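Local atomic coordinates of zebrafish RNase5 (Danio rerio, PDB entry 3LJE), a protein that probably cleaves RNA as a member of the pancreatic ribonuclease family, in the RNase/angiogenin subfamily of zebrafish. Residues L73-Q78 and T104-L109. Numbering follows the deposited sequence.
Sequences LFKSNQ and TRYIVL
Ser76 grips the 104-109 segment twice. Its backbone N donates to Ile107 O at 2.9 Å, and its hydroxyl OG receives the N-H of Ile107. OG sits between the backbone N and the carbonyl carbon (chi1 56°), and donates to Gln78 O at 2.7 Å, so one hydroxyl joins the Ile107 N-H of the other segment to the Gln78 carbonyl of its own. An alanine here would probably leave the Ile107 N-H and Gln78 O without their shared mate and let the turn shift. Farther along, Phe74 and Leu109 exchange two backbone bonds: Leu109 N to Phe74 O is nearly straight (172°), whereas Phe74 N to Leu109 O is more bent (140°). Between these bonds and that of Ser76 N with Ile107 O, Lys75 and Val108 form a non-hydrogen-bonded antiparallel pair, their CA atoms 4.3 Å apart. The short strand 73-76 lies between the hairpin partner 67-70 and the long, interrupted strand 97-112, in the curved antiparallel sheet of the pancreatic ribonuclease fold. Packing is close where Leu73 crosses Val108 at about a right angle, CB to CG1 3.5 Å, while Val70 also touches Val108. Buried Ile107 lays CG1 against Ser76 and also meets Phe80, Val82 and Tyr119. The other end, around Tyr106, Asn77 and Gln78, faces solvent. There the extended Lys75 chain brings CE to 3.3 Å from Tyr106 CB, Ser76 O lies at the edge of the Tyr106 ring, and Gln78 CA approaches CE1 obliquely. A water links Tyr106 OH to Asn77 O, while Gln78 NE2 donates in plane to Asn77 OD1.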
loop_
_atom_site.group_PDB
_atom_site.type_symbol
_atom_site.label_atom_id
_atom_site.label_comp_id
_atom_site.label_asym_id
_atom_site.label_seq_id
_atom_site.Cartn_x
_atom_site.Cartn_y
_atom_site.Cartn_z
ATOM N N LEU A 73 14.517 5.330 1.918
ATOM C CA LEU A 73 13.289 4.757 2.470
ATOM C C LEU A 73 13.584 3.983 3.742
ATOM O O LEU A 73 14.740 4.032 4.277
ATOM C CB LEU A 73 12.728 3.876 1.379
ATOM C CG LEU A 73 12.520 4.647 0.010
ATOM C CD1 LEU A 73 11.980 3.648 -1.100
ATOM C CD2 LEU A 73 11.538 5.795 0.235
ATOM N N PHE A 74 12.599 3.163 4.204
ATOM C CA PHE A 74 12.809 2.462 5.504
ATOM C C PHE A 74 12.250 1.047 5.355
ATOM O O PHE A 74 11.064 0.884 4.897
ATOM C CB PHE A 74 12.059 3.216 6.585
ATOM C CG PHE A 74 12.638 4.540 6.843
ATOM C CD1 PHE A 74 13.758 4.638 7.683
ATOM C CD2 PHE A 74 12.185 5.651 6.093
ATOM C CE1 PHE A 74 14.497 5.901 7.816
ATOM C CE2 PHE A 74 12.892 6.933 6.170
ATOM C CZ PHE A 74 14.062 7.031 7.064
ATOM N N LYS A 75 13.074 0.039 5.742
ATOM C CA LYS A 75 12.685 -1.343 5.452
ATOM C C LYS A 75 12.304 -2.013 6.817
ATOM O O LYS A 75 12.951 -1.788 7.832
ATOM C CB LYS A 75 13.872 -2.084 4.824
ATOM C CG LYS A 75 13.616 -3.515 4.416
ATOM C CD LYS A 75 14.758 -3.969 3.453
ATOM C CE LYS A 75 14.411 -5.288 2.813
ATOM N NZ LYS A 75 15.523 -5.809 1.959
ATOM N N SER A 76 11.243 -2.821 6.809
ATOM C CA SER A 76 10.857 -3.508 8.027
ATOM C C SER A 76 12.042 -4.441 8.441
ATOM O O SER A 76 12.797 -4.887 7.564
ATOM C CB SER A 76 9.580 -4.368 7.772
ATOM O OG SER A 76 9.724 -5.292 6.717
ATOM N N ASN A 77 12.081 -4.768 9.741
ATOM C CA ASN A 77 13.162 -5.646 10.277
ATOM C C ASN A 77 12.661 -7.129 10.227
ATOM O O ASN A 77 13.391 -8.076 10.619
ATOM C CB ASN A 77 13.531 -5.214 11.685
ATOM C CG ASN A 77 12.378 -5.352 12.716
ATOM O OD1 ASN A 77 11.356 -6.038 12.477
ATOM N ND2 ASN A 77 12.553 -4.728 13.838
ATOM N N GLN A 78 11.491 -7.344 9.632
ATOM C CA GLN A 78 10.907 -8.723 9.535
ATOM C C GLN A 78 9.854 -8.725 8.396
ATOM O O GLN A 78 9.326 -7.629 8.039
ATOM C CB GLN A 78 10.117 -9.086 10.842
ATOM C CG GLN A 78 9.034 -8.045 11.231
ATOM C CD GLN A 78 8.572 -8.219 12.664
ATOM O OE1 GLN A 78 7.650 -9.012 12.909
ATOM N NE2 GLN A 78 9.204 -7.517 13.619
ATOM N N THR A 104 4.890 -13.051 1.583
ATOM C CA THR A 104 5.408 -12.369 2.722
ATOM C C THR A 104 6.742 -11.739 2.261
ATOM O O THR A 104 7.505 -12.352 1.543
ATOM C CB THR A 104 5.598 -13.348 3.938
ATOM O OG1 THR A 104 6.667 -14.276 3.680
ATOM C CG2 THR A 104 4.322 -14.210 4.151
ATOM N N ARG A 105 6.993 -10.546 2.702
ATOM C CA ARG A 105 8.170 -9.872 2.302
ATOM C C ARG A 105 8.502 -8.740 3.209
ATOM O O ARG A 105 7.682 -8.231 3.955
ATOM C CB ARG A 105 7.954 -9.346 0.868
ATOM C CG ARG A 105 6.816 -8.406 0.705
ATOM C CD ARG A 105 6.652 -7.948 -0.806
ATOM N NE ARG A 105 7.860 -7.173 -1.202
ATOM C CZ ARG A 105 7.943 -5.841 -1.412
ATOM N NH1 ARG A 105 6.856 -5.076 -1.295
ATOM N NH2 ARG A 105 9.113 -5.270 -1.770
ATOM N N TYR A 106 9.778 -8.314 3.145
ATOM C CA TYR A 106 10.220 -7.165 3.879
ATOM C C TYR A 106 9.625 -5.952 3.120
ATOM O O TYR A 106 9.928 -5.789 1.923
ATOM C CB TYR A 106 11.794 -7.089 3.871
ATOM C CG TYR A 106 12.338 -8.174 4.805
ATOM C CD1 TYR A 106 12.526 -7.934 6.103
ATOM C CD2 TYR A 106 12.582 -9.486 4.303
ATOM C CE1 TYR A 106 12.955 -8.940 6.998
ATOM C CE2 TYR A 106 13.030 -10.536 5.176
ATOM C CZ TYR A 106 13.215 -10.229 6.514
ATOM O OH TYR A 106 13.744 -11.177 7.359
ATOM N N ILE A 107 8.875 -5.098 3.785
ATOM C CA ILE A 107 8.246 -4.009 3.108
ATOM C C ILE A 107 9.160 -2.777 3.259
ATOM O O ILE A 107 9.791 -2.597 4.299
ATOM C CB ILE A 107 6.843 -3.728 3.663
ATOM C CG1 ILE A 107 6.878 -3.475 5.209
ATOM C CG2 ILE A 107 5.918 -4.934 3.306
ATOM C CD1 ILE A 107 5.563 -2.964 5.817
ATOM N N VAL A 108 9.114 -1.939 2.220
ATOM C CA VAL A 108 9.934 -0.727 2.164
ATOM C C VAL A 108 8.966 0.444 2.009
ATOM O O VAL A 108 8.198 0.462 1.051
ATOM C CB VAL A 108 10.851 -0.817 0.956
ATOM C CG1 VAL A 108 11.690 0.522 0.903
ATOM C CG2 VAL A 108 11.798 -2.079 1.147
ATOM N N LEU A 109 9.069 1.389 2.926
ATOM C CA LEU A 109 8.182 2.553 2.970
ATOM C C LEU A 109 8.904 3.884 2.885
ATOM O O LEU A 109 10.070 3.962 3.304
ATOM C CB LEU A 109 7.489 2.566 4.317
ATOM C CG LEU A 109 6.736 1.263 4.763
ATOM C CD1 LEU A 109 6.030 1.518 6.172
ATOM C CD2 LEU A 109 5.800 0.781 3.633
HETATM O O HOH W 1 13.880 -10.736 10.090
#